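Local coordinates for protein glucuronoarabinoxylan endo-1,4-beta-xylanase (Clostridium papyrosolvens, PDB 4FMV) that probably hydrolyses internal beta-1,4 linkages of xylan, through a family 30 (beta/alpha)8 barrel that forms this chain together with a beta-rich side domain, at residues 39-44 with 291-296; 63-69 with 123-128; 90-96 with 107-113. All coordinates share one frame; numbering follows the deposited sequence.

Contact 1 (39-44 with 291-296); sequences GDLGYS and AKFIRP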
loop_
_atom_site.group_PDB
_atom_site.type_symbol
_atom_site.label_atom_id
_atom_site.label_comp_id
_atom_site.label_asym_id
_atom_site.label_seq_id
_atom_site.Cartn_x
_atom_site.Cartn_y
_atom_site.Cartn_z
ATOM N N GLY A 39 -8.307 1.979 13.930
ATOM C CA GLY A 39 -8.094 2.843 15.090
ATOM C C GLY A 39 -6.779 2.828 15.858
ATOM O O GLY A 39 -6.003 3.785 15.772
ATOM N N ASP A 40 -6.449 1.679 16.460
ATOM C CA ASP A 40 -5.292 1.550 17.351
ATOM C C ASP A 40 -4.007 1.729 16.560
ATOM O O ASP A 40 -3.153 2.492 16.973
ATOM C CB ASP A 40 -5.228 0.168 18.053
ATOM C CG ASP A 40 -6.331 -0.025 19.106
ATOM O OD1 ASP A 40 -6.977 0.965 19.491
ATOM O OD2 ASP A 40 -6.549 -1.170 19.547
ATOM N N LEU A 41 -3.867 0.995 15.455
ATOM C CA LEU A 41 -2.667 1.097 14.621
ATOM C C LEU A 41 -2.748 2.159 13.524
ATOM O O LEU A 41 -1.802 2.329 12.748
ATOM C CB LEU A 41 -2.307 -0.249 13.994
ATOM C CG LEU A 41 -2.176 -1.406 14.981
ATOM C CD1 LEU A 41 -1.693 -2.680 14.295
ATOM C CD2 LEU A 41 -1.275 -1.054 16.151
ATOM N N GLY A 42 -3.884 2.842 13.435
ATOM C CA GLY A 42 -4.021 3.984 12.544
ATOM C C GLY A 42 -3.877 3.721 11.046
ATOM O O GLY A 42 -3.483 4.630 10.305
ATOM N N TYR A 43 -4.199 2.513 10.580
ATOM C CA TYR A 43 -4.147 2.249 9.133
ATOM C C TYR A 43 -5.033 3.258 8.394
ATOM O O TYR A 43 -6.184 3.519 8.787
ATOM C CB TYR A 43 -4.608 0.849 8.767
ATOM C CG TYR A 43 -3.703 -0.272 9.175
ATOM C CD1 TYR A 43 -2.640 -0.064 10.037
ATOM C CD2 TYR A 43 -3.905 -1.552 8.673
ATOM C CE1 TYR A 43 -1.821 -1.131 10.429
ATOM C CE2 TYR A 43 -3.106 -2.603 9.064
ATOM C CZ TYR A 43 -2.063 -2.392 9.926
ATOM O OH TYR A 43 -1.268 -3.468 10.302
ATOM N N SER A 44 -4.438 3.904 7.396
ATOM C CA SER A 44 -5.098 4.941 6.606
ATOM C C SER A 44 -5.616 4.544 5.199
ATOM O O SER A 44 -6.086 5.397 4.457
ATOM C CB SER A 44 -4.177 6.154 6.546
ATOM O OG SER A 44 -2.909 5.712 6.102
ATOM N N ALA A 291 2.185 3.319 9.762
ATOM C CA ALA A 291 0.806 3.811 9.589
ATOM C C ALA A 291 0.337 4.736 10.670
ATOM O O ALA A 291 -0.310 5.737 10.394
ATOM C CB ALA A 291 -0.160 2.645 9.523
ATOM N N LYS A 292 0.614 4.367 11.915
ATOM C CA LYS A 292 0.078 5.110 13.046
ATOM C C LYS A 292 0.646 6.512 13.061
ATOM O O LYS A 292 -0.088 7.473 13.288
ATOM C CB LYS A 292 0.418 4.413 14.370
ATOM C CG LYS A 292 -0.224 5.057 15.624
ATOM C CD LYS A 292 -1.740 5.102 15.561
ATOM C CE LYS A 292 -2.366 5.629 16.877
ATOM N NZ LYS A 292 -3.867 5.471 16.824
ATOM N N PHE A 293 1.969 6.612 12.898
ATOM C CA PHE A 293 2.635 7.902 13.027
ATOM C C PHE A 293 2.873 8.733 11.766
ATOM O O PHE A 293 3.019 9.955 11.870
ATOM C CB PHE A 293 3.933 7.720 13.836
ATOM C CG PHE A 293 3.751 6.816 15.019
ATOM C CD1 PHE A 293 2.989 7.231 16.103
ATOM C CD2 PHE A 293 4.274 5.534 15.020
ATOM C CE1 PHE A 293 2.774 6.399 17.174
ATOM C CE2 PHE A 293 4.061 4.693 16.097
ATOM C CZ PHE A 293 3.310 5.134 17.177
ATOM N N ILE A 294 2.787 8.134 10.578
ATOM C CA ILE A 294 3.012 8.946 9.390
ATOM C C ILE A 294 1.658 9.054 8.724
ATOM O O ILE A 294 1.259 8.187 7.936
ATOM C CB ILE A 294 3.974 8.206 8.421
ATOM C CG1 ILE A 294 5.242 7.774 9.147
ATOM C CG2 ILE A 294 4.306 9.064 7.188
ATOM C CD1 ILE A 294 6.123 6.804 8.326
ATOM N N ARG A 295 1.037 10.211 8.911
ATOM C CA ARG A 295 -0.363 10.402 8.555
ATOM C C ARG A 295 -0.467 10.827 7.098
ATOM O O ARG A 295 0.463 11.406 6.548
ATOM C CB ARG A 295 -0.993 11.475 9.456
ATOM C CG ARG A 295 -0.933 11.161 10.955
ATOM C CD ARG A 295 -1.447 9.751 11.216
ATOM N NE ARG A 295 -2.783 9.523 10.668
ATOM C CZ ARG A 295 -3.359 8.325 10.602
ATOM N NH1 ARG A 295 -2.704 7.264 11.050
ATOM N NH2 ARG A 295 -4.584 8.188 10.087
ATOM N N PRO A 296 -1.610 10.559 6.474
ATOM C CA PRO A 296 -1.801 11.039 5.111
ATOM C C PRO A 296 -1.515 12.543 5.017
ATOM O O PRO A 296 -2.057 13.338 5.803
ATOM C CB PRO A 296 -3.291 10.777 4.888
ATOM C CG PRO A 296 -3.534 9.518 5.661
ATOM C CD PRO A 296 -2.712 9.686 6.914
HETATM O O HOH W 1 -6.683 6.207 9.969
HETATM O O HOH W 2 -0.955 6.611 7.925
#
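Lys292 reaches along the turn that ends helix 31-40 and closes on its last carbonyls. Its CB lies 3.4 Å from Leu41 O, and CG, opposite the backbone N (chi1 -175°), carries the chain on toward Asp40. A bend at chi2 then turns the chain, bringing CD and CE alongside Asp40 O, before NZ donates to two oxygens: Gly39 O at 2.9 Å, in the carbonyl plane, and Asp40 O at 3.1 Å, from well above the plane of Asp40's own carbonyl. The methylene groups also pass close to Gly42, whose positive phi turns the chain out of the helix and whose lack of a side chain leaves room for Lys292 CD and Arg295 NH1. Arg295, bent at chi2 and chi3, presents NH1 edge-on to Gly42 O at 2.8 Å, on a lone pair, while its NH2 reaches Tyr43 O through a water. A second water joins Ser44 OG to Ala291 O and Ile294 O; Ser44 OG also bonds to the backbone N of Phe19. Ala291 CB packs 3.7 Å from Tyr43 CD1. Lys292 thus meets carbonyls at the C-terminal end of helix 31-40, where the helix dipole would probably favour its positive charge, and Arg295 takes one just beyond.

Contact 2 (63-69 with 123-128); sequences FSKWSPE and AYVKYM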
loop_
_atom_site.group_PDB
_atom_site.type_symbol
_atom_site.label_atom_id
_atom_site.label_comp_id
_atom_site.label_asym_id
_atom_site.label_seq_id
_atom_site.Cartn_x
_atom_site.Cartn_y
_atom_site.Cartn_z
ATOM N N PHE A 63 -27.085 -5.443 -5.599
ATOM C CA PHE A 63 -25.712 -5.313 -5.139
ATOM C C PHE A 63 -25.394 -6.113 -3.864
ATOM O O PHE A 63 -24.380 -5.869 -3.215
ATOM C CB PHE A 63 -25.268 -3.833 -5.066
ATOM C CG PHE A 63 -25.415 -3.079 -6.377
ATOM C CD1 PHE A 63 -24.659 -3.438 -7.507
ATOM C CD2 PHE A 63 -26.294 -2.005 -6.480
ATOM C CE1 PHE A 63 -24.791 -2.750 -8.727
ATOM C CE2 PHE A 63 -26.438 -1.299 -7.695
ATOM C CZ PHE A 63 -25.683 -1.671 -8.817
ATOM N N SER A 64 -26.321 -6.948 -3.412
ATOM C CA SER A 64 -26.124 -7.621 -2.121
ATOM C C SER A 64 -24.759 -8.310 -1.998
ATOM O O SER A 64 -24.182 -8.354 -0.915
ATOM C CB SER A 64 -27.276 -8.591 -1.799
ATOM O OG SER A 64 -27.348 -9.643 -2.749
ATOM N N LYS A 65 -24.225 -8.834 -3.097
ATOM C CA LYS A 65 -22.970 -9.581 -3.009
ATOM C C LYS A 65 -21.771 -8.667 -2.813
ATOM O O LYS A 65 -20.644 -9.126 -2.523
ATOM C CB LYS A 65 -22.778 -10.478 -4.222
ATOM C CG LYS A 65 -23.676 -11.707 -4.161
ATOM C CD LYS A 65 -23.178 -12.773 -5.099
ATOM C CE LYS A 65 -24.198 -13.880 -5.287
ATOM N NZ LYS A 65 -23.707 -14.785 -6.368
ATOM N N TRP A 66 -22.028 -7.375 -2.982
ATOM C CA TRP A 66 -21.046 -6.321 -2.716
ATOM C C TRP A 66 -21.170 -5.706 -1.314
ATOM O O TRP A 66 -20.376 -4.835 -0.924
ATOM C CB TRP A 66 -21.196 -5.242 -3.781
ATOM C CG TRP A 66 -20.737 -5.699 -5.144
ATOM C CD1 TRP A 66 -20.108 -6.866 -5.444
ATOM C CD2 TRP A 66 -20.855 -4.977 -6.380
ATOM N NE1 TRP A 66 -19.818 -6.920 -6.801
ATOM C CE2 TRP A 66 -20.276 -5.770 -7.392
ATOM C CE3 TRP A 66 -21.398 -3.737 -6.728
ATOM C CZ2 TRP A 66 -20.225 -5.365 -8.727
ATOM C CZ3 TRP A 66 -21.343 -3.335 -8.055
ATOM C CH2 TRP A 66 -20.761 -4.154 -9.040
ATOM N N SER A 67 -22.174 -6.146 -0.556
ATOM C CA SER A 67 -22.419 -5.605 0.775
ATOM C C SER A 67 -21.328 -5.885 1.829
ATOM O O SER A 67 -21.123 -5.060 2.716
ATOM C CB SER A 67 -23.810 -5.992 1.309
ATOM O OG SER A 67 -23.941 -7.390 1.398
ATOM N N PRO A 68 -20.704 -7.077 1.800
ATOM C CA PRO A 68 -19.636 -7.308 2.778
ATOM C C PRO A 68 -18.497 -6.285 2.646
ATOM O O PRO A 68 -18.004 -5.783 3.647
ATOM C CB PRO A 68 -19.139 -8.718 2.430
ATOM C CG PRO A 68 -20.356 -9.404 1.855
ATOM C CD PRO A 68 -21.007 -8.299 1.027
ATOM N N GLU A 69 -18.089 -5.970 1.425
ATOM C CA GLU A 69 -16.996 -5.038 1.235
ATOM C C GLU A 69 -17.455 -3.602 1.483
ATOM O O GLU A 69 -16.677 -2.778 1.944
ATOM C CB GLU A 69 -16.367 -5.204 -0.153
ATOM C CG GLU A 69 -15.537 -6.493 -0.333
ATOM C CD GLU A 69 -14.182 -6.418 0.338
ATOM O OE1 GLU A 69 -13.223 -7.046 -0.178
ATOM O OE2 GLU A 69 -14.076 -5.747 1.391
ATOM N N ALA A 123 -20.287 0.818 -11.915
ATOM C CA ALA A 123 -21.411 0.445 -11.061
ATOM C C ALA A 123 -20.949 0.177 -9.621
ATOM O O ALA A 123 -21.684 0.425 -8.656
ATOM C CB ALA A 123 -22.177 -0.765 -11.653
ATOM N N TYR A 124 -19.732 -0.337 -9.485
ATOM C CA TYR A 124 -19.124 -0.541 -8.170
ATOM C C TYR A 124 -18.861 0.793 -7.494
ATOM O O TYR A 124 -19.214 0.997 -6.336
ATOM C CB TYR A 124 -17.822 -1.328 -8.290
ATOM C CG TYR A 124 -17.390 -1.976 -6.988
ATOM C CD1 TYR A 124 -17.955 -3.176 -6.572
ATOM C CD2 TYR A 124 -16.428 -1.394 -6.175
ATOM C CE1 TYR A 124 -17.565 -3.792 -5.386
ATOM C CE2 TYR A 124 -16.040 -1.992 -4.970
ATOM C CZ TYR A 124 -16.606 -3.202 -4.587
ATOM O OH TYR A 124 -16.237 -3.823 -3.396
ATOM N N VAL A 125 -18.242 1.708 -8.218
ATOM C CA VAL A 125 -18.070 3.064 -7.717
ATOM C C VAL A 125 -19.402 3.696 -7.273
ATOM O O VAL A 125 -19.475 4.314 -6.219
ATOM C CB VAL A 125 -17.418 3.933 -8.794
ATOM C CG1 VAL A 125 -17.241 5.382 -8.301
ATOM C CG2 VAL A 125 -16.081 3.308 -9.219
ATOM N N LYS A 126 -20.454 3.552 -8.079
ATOM C CA LYS A 126 -21.717 4.211 -7.760
ATOM C C LYS A 126 -22.401 3.550 -6.562
ATOM O O LYS A 126 -22.935 4.234 -5.691
ATOM C CB LYS A 126 -22.646 4.290 -8.977
ATOM C CG LYS A 126 -24.007 4.958 -8.690
ATOM C CD LYS A 126 -24.911 4.855 -9.925
ATOM C CE LYS A 126 -26.224 5.662 -9.792
ATOM N NZ LYS A 126 -27.127 5.141 -8.735
ATOM N N TYR A 127 -22.376 2.223 -6.495
ATOM C CA TYR A 127 -22.898 1.527 -5.311
ATOM C C TYR A 127 -22.226 2.032 -4.032
ATOM O O TYR A 127 -22.884 2.318 -3.023
ATOM C CB TYR A 127 -22.659 0.022 -5.452
ATOM C CG TYR A 127 -22.947 -0.775 -4.206
ATOM C CD1 TYR A 127 -24.239 -0.838 -3.680
ATOM C CD2 TYR A 127 -21.937 -1.487 -3.553
ATOM C CE1 TYR A 127 -24.523 -1.585 -2.540
ATOM C CE2 TYR A 127 -22.217 -2.239 -2.404
ATOM C CZ TYR A 127 -23.510 -2.281 -1.908
ATOM O OH TYR A 127 -23.799 -3.008 -0.770
ATOM N N MET A 128 -20.902 2.141 -4.064
ATOM C CA MET A 128 -20.196 2.686 -2.916
ATOM C C MET A 128 -20.636 4.130 -2.623
ATOM O O MET A 128 -20.915 4.500 -1.459
ATOM C CB MET A 128 -18.687 2.605 -3.136
ATOM C CG MET A 128 -18.165 1.187 -3.136
ATOM S SD MET A 128 -18.196 0.469 -1.488
ATOM C CE MET A 128 -18.120 -1.278 -1.884
#
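Tyr124 drives an edge of its ring into the face of the Trp66 indole, and this T-shaped pair is the heart of the tight part of the contact. Tyr124 CD1 stands above the centre of the indole and comes within 3.4 Å of Trp66 CD2, with the ring planes 70° apart. The Tyr124 ring is placed there by a first torsion that sets CG anti to the backbone N (chi1 -160°), swinging it off the helix toward the tryptophan. The far corner of the indole, CZ3, reaches the helix backbone, 3.6 Å from Tyr124 CA, while Trp66 NE1 is turned to Glu51 O, so the buried polar atom of the ring has its partner in the chain that follows strand 45-49. Beyond the indole, Tyr124 OH lies 3.5 Å from Glu69 CB; the carboxylate of Glu69 leads elsewhere, to Ser23, Asn72 and the backbone of Arg49. Close as well is the hydroxyl of Tyr127, which rests against the backbone of Ser67, 3.3 Å from its CA.

Helices 67-78 and 114-130 are successive outer helices of the (beta/alpha)8 barrel, and the short 3-10 segment leading into the first brings Trp66 against the second. Leu48 of strand 45-49 touches Glu69, Tyr124 and Met128 from the barrel side.

The outer part is looser, built around Phe63 and Tyr127, both partly exposed. Phe63 CB sits over the face of the Tyr127 ring in a CH-pi contact, 3.7 Å from its centroid, but the two rings are oblique, their planes at 37° and their centroids 5.2 Å apart. Trp66 CB leans on the same tyrosine, 3.5 Å from Tyr127 CE2, and so links the two halves. At the outer margin Phe63 CE1 only just meets Ala123 CB, at 4.4 Å.

Contact 3 (90-96 with 107-113); sequences PPASMQE and QRLRYDK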
loop_
_atom_site.group_PDB
_atom_site.type_symbol
_atom_site.label_atom_id
_atom_site.label_comp_id
_atom_site.label_asym_id
_atom_site.label_seq_id
_atom_site.Cartn_x
_atom_site.Cartn_y
_atom_site.Cartn_z
ATOM N N PRO A 90 -13.500 -10.044 -14.386
ATOM C CA PRO A 90 -14.831 -9.462 -14.556
ATOM C C PRO A 90 -15.879 -10.560 -14.342
ATOM O O PRO A 90 -15.487 -11.717 -14.158
ATOM C CB PRO A 90 -14.824 -8.994 -16.005
ATOM C CG PRO A 90 -13.831 -9.873 -16.694
ATOM C CD PRO A 90 -12.799 -10.270 -15.661
ATOM N N PRO A 91 -17.183 -10.220 -14.432
ATOM C CA PRO A 91 -18.215 -11.257 -14.460
ATOM C C PRO A 91 -17.939 -12.283 -15.551
ATOM O O PRO A 91 -17.398 -11.940 -16.604
ATOM C CB PRO A 91 -19.480 -10.471 -14.813
ATOM C CG PRO A 91 -19.241 -9.131 -14.251
ATOM C CD PRO A 91 -17.772 -8.877 -14.543
ATOM N N ALA A 92 -18.309 -13.530 -15.288
ATOM C CA ALA A 92 -18.016 -14.637 -16.191
ATOM C C ALA A 92 -18.476 -14.359 -17.620
ATOM O O ALA A 92 -17.808 -14.774 -18.564
ATOM C CB ALA A 92 -18.664 -15.917 -15.670
ATOM N N SER A 93 -19.596 -13.644 -17.781
ATOM C CA SER A 93 -20.165 -13.418 -19.117
ATOM C C SER A 93 -19.312 -12.495 -19.988
ATOM O O SER A 93 -19.537 -12.407 -21.192
ATOM C CB SER A 93 -21.603 -12.873 -19.037
ATOM O OG SER A 93 -21.657 -11.572 -18.441
ATOM N N MET A 94 -18.371 -11.773 -19.375
ATOM C CA MET A 94 -17.471 -10.903 -20.136
ATOM C C MET A 94 -16.151 -11.567 -20.560
ATOM O O MET A 94 -15.390 -10.987 -21.345
ATOM C CB MET A 94 -17.117 -9.670 -19.315
ATOM C CG MET A 94 -18.299 -8.853 -18.784
ATOM S SD MET A 94 -17.663 -7.241 -18.257
ATOM C CE MET A 94 -19.080 -6.630 -17.334
ATOM N N GLN A 95 -15.869 -12.738 -19.999
ATOM C CA GLN A 95 -14.656 -13.513 -20.284
ATOM C C GLN A 95 -14.695 -14.387 -21.538
ATOM O O GLN A 95 -15.757 -14.782 -22.008
ATOM C CB GLN A 95 -14.284 -14.377 -19.088
ATOM C CG GLN A 95 -13.877 -13.602 -17.857
ATOM C CD GLN A 95 -13.618 -14.531 -16.701
ATOM O OE1 GLN A 95 -14.503 -15.288 -16.298
ATOM N NE2 GLN A 95 -12.402 -14.503 -16.172
ATOM N N GLU A 96 -13.522 -14.686 -22.081
ATOM C CA GLU A 96 -13.419 -15.746 -23.066
ATOM C C GLU A 96 -12.118 -16.470 -22.854
ATOM O O GLU A 96 -11.168 -15.896 -22.319
ATOM C CB GLU A 96 -13.457 -15.177 -24.489
ATOM C CG GLU A 96 -12.294 -14.246 -24.772
ATOM C CD GLU A 96 -12.362 -13.627 -26.145
ATOM O OE1 GLU A 96 -11.427 -12.883 -26.492
ATOM O OE2 GLU A 96 -13.352 -13.879 -26.873
ATOM N N GLN A 107 -7.815 -17.256 -19.608
ATOM C CA GLN A 107 -9.013 -16.427 -19.679
ATOM C C GLN A 107 -8.594 -14.988 -19.902
ATOM O O GLN A 107 -7.587 -14.546 -19.354
ATOM C CB GLN A 107 -9.800 -16.502 -18.358
ATOM C CG GLN A 107 -10.356 -17.892 -18.002
ATOM C CD GLN A 107 -11.636 -18.258 -18.764
ATOM O OE1 GLN A 107 -12.297 -17.403 -19.354
ATOM N NE2 GLN A 107 -11.979 -19.545 -18.754
ATOM N N ARG A 108 -9.367 -14.260 -20.698
ATOM C CA ARG A 108 -9.169 -12.822 -20.837
ATOM C C ARG A 108 -10.540 -12.157 -20.934
ATOM O O ARG A 108 -11.541 -12.837 -21.181
ATOM C CB ARG A 108 -8.342 -12.505 -22.087
ATOM C CG ARG A 108 -9.018 -12.869 -23.397
ATOM C CD ARG A 108 -8.113 -12.604 -24.589
ATOM N NE ARG A 108 -8.743 -12.915 -25.869
ATOM C CZ ARG A 108 -8.063 -13.218 -26.979
ATOM N NH1 ARG A 108 -6.734 -13.239 -26.975
ATOM N NH2 ARG A 108 -8.713 -13.507 -28.100
ATOM N N LEU A 109 -10.577 -10.837 -20.744
ATOM C CA LEU A 109 -11.769 -10.028 -21.024
ATOM C C LEU A 109 -11.988 -9.958 -22.520
ATOM O O LEU A 109 -11.066 -9.576 -23.262
ATOM C CB LEU A 109 -11.551 -8.598 -20.519
ATOM C CG LEU A 109 -12.675 -7.586 -20.677
ATOM C CD1 LEU A 109 -13.944 -8.096 -19.940
ATOM C CD2 LEU A 109 -12.226 -6.236 -20.129
ATOM N N ARG A 110 -13.194 -10.317 -22.970
ATOM C CA ARG A 110 -13.547 -10.160 -24.373
ATOM C C ARG A 110 -13.306 -8.715 -24.829
ATOM O O ARG A 110 -13.656 -7.771 -24.120
ATOM C CB ARG A 110 -15.008 -10.545 -24.585
ATOM C CG ARG A 110 -15.243 -12.045 -24.588
ATOM C CD ARG A 110 -16.716 -12.358 -24.519
ATOM N NE ARG A 110 -17.446 -11.638 -25.549
ATOM C CZ ARG A 110 -18.675 -11.952 -25.944
ATOM N NH1 ARG A 110 -19.314 -12.976 -25.380
ATOM N NH2 ARG A 110 -19.268 -11.241 -26.894
ATOM N N TYR A 111 -12.707 -8.531 -25.997
ATOM C CA TYR A 111 -12.505 -7.169 -26.523
ATOM C C TYR A 111 -13.842 -6.432 -26.716
ATOM O O TYR A 111 -13.945 -5.217 -26.491
ATOM C CB TYR A 111 -11.702 -7.170 -27.843
ATOM C CG TYR A 111 -10.232 -7.569 -27.713
ATOM C CD1 TYR A 111 -9.723 -8.127 -26.535
ATOM C CD2 TYR A 111 -9.343 -7.378 -28.782
ATOM C CE1 TYR A 111 -8.347 -8.490 -26.432
ATOM C CE2 TYR A 111 -7.975 -7.744 -28.693
ATOM C CZ TYR A 111 -7.488 -8.290 -27.513
ATOM O OH TYR A 111 -6.156 -8.646 -27.425
ATOM N N ASP A 112 -14.878 -7.167 -27.098
ATOM C CA ASP A 112 -16.186 -6.538 -27.286
ATOM C C ASP A 112 -16.879 -6.194 -25.967
ATOM O O ASP A 112 -17.976 -5.631 -25.977
ATOM C CB ASP A 112 -17.095 -7.359 -28.222
ATOM C CG ASP A 112 -17.433 -8.742 -27.682
ATOM O OD1 ASP A 112 -17.050 -9.075 -26.525
ATOM O OD2 ASP A 112 -18.112 -9.497 -28.416
ATOM N N LYS A 113 -16.271 -6.611 -24.850
ATOM C CA LYS A 113 -16.745 -6.309 -23.492
ATOM C C LYS A 113 -16.031 -5.171 -22.768
ATOM O O LYS A 113 -16.274 -4.949 -21.585
ATOM C CB LYS A 113 -16.767 -7.565 -22.593
ATOM C CG LYS A 113 -17.708 -8.677 -23.062
ATOM C CD LYS A 113 -19.177 -8.256 -23.074
ATOM C CE LYS A 113 -20.087 -9.367 -23.619
ATOM N NZ LYS A 113 -21.529 -9.076 -23.313
HETATM O O HOH W 3 -21.830 -9.541 -20.402
HETATM O O HOH W 4 -18.502 -14.645 -22.849
HETATM O O HOH W 5 -11.883 -10.776 -27.868
#
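The beta hairpin of strands 95-100 and 103-109, inserted between barrel strand 82-86 and helix 114-130, is closed at its base by this contact. Glu96 and Arg108 form an antiparallel hydrogen-bonded pair, each N donating to the other's O at 2.9 Å; Gln95 and Leu109 are the neighbouring non-hydrogen-bonded pair. One step on, Arg110 N gives a nearly straight bond to Met94 O. The side chains of Glu96 and Arg108 leave on the same face of the hairpin. Both place CG between the backbone N and the carbonyl carbon (chi1 62° and 65°), then run extended until Arg108 NE meets Glu96 OE1 at 2.8 Å in a salt bridge. The oxygen lies in the guanidinium plane and is met on its anti side, tilted out of the carboxylate plane; Arg108 NH2 adds a weak second bond to it, and a water connects it to Tyr111 N. Glu96 OE2 instead lies 3.5 Å from Arg110 CG, while the guanidinium of Arg110 grips Asp112 side-on. Leu109 CD1 occupies the buried side, against Met94 CB at 3.6 Å and Pro90 CG at 3.7 Å. A water receives a bond from Arg110 NH1 and donates to both Ser93 O and Gln95 O.

Overall arrangement
None of the three contacts is wholly core: all are partly buried, contact 1 nearest the centre of the chain and contact 3 farthest out, at about 13, 22 and 28 Å between contact centre and chain centre. Contact 1 joins the end of the first barrel helix to the segment that leaves the last, through side-chain donors on backbone carbonyls. Contact 2 is aromatic and apolar, between helix 114-130 and the start of helix 67-78 with the 3-10 turn before it. Contact 3 is a hairpin base with strand bonds and a charged face. Contacts 2 and 3 are neighbours, their nearest atoms about 7 Å apart; Trp58 touches Ala123 of one and Met94 of the other. Contacts 1 and 3 lie on opposite sides of the chain's centre.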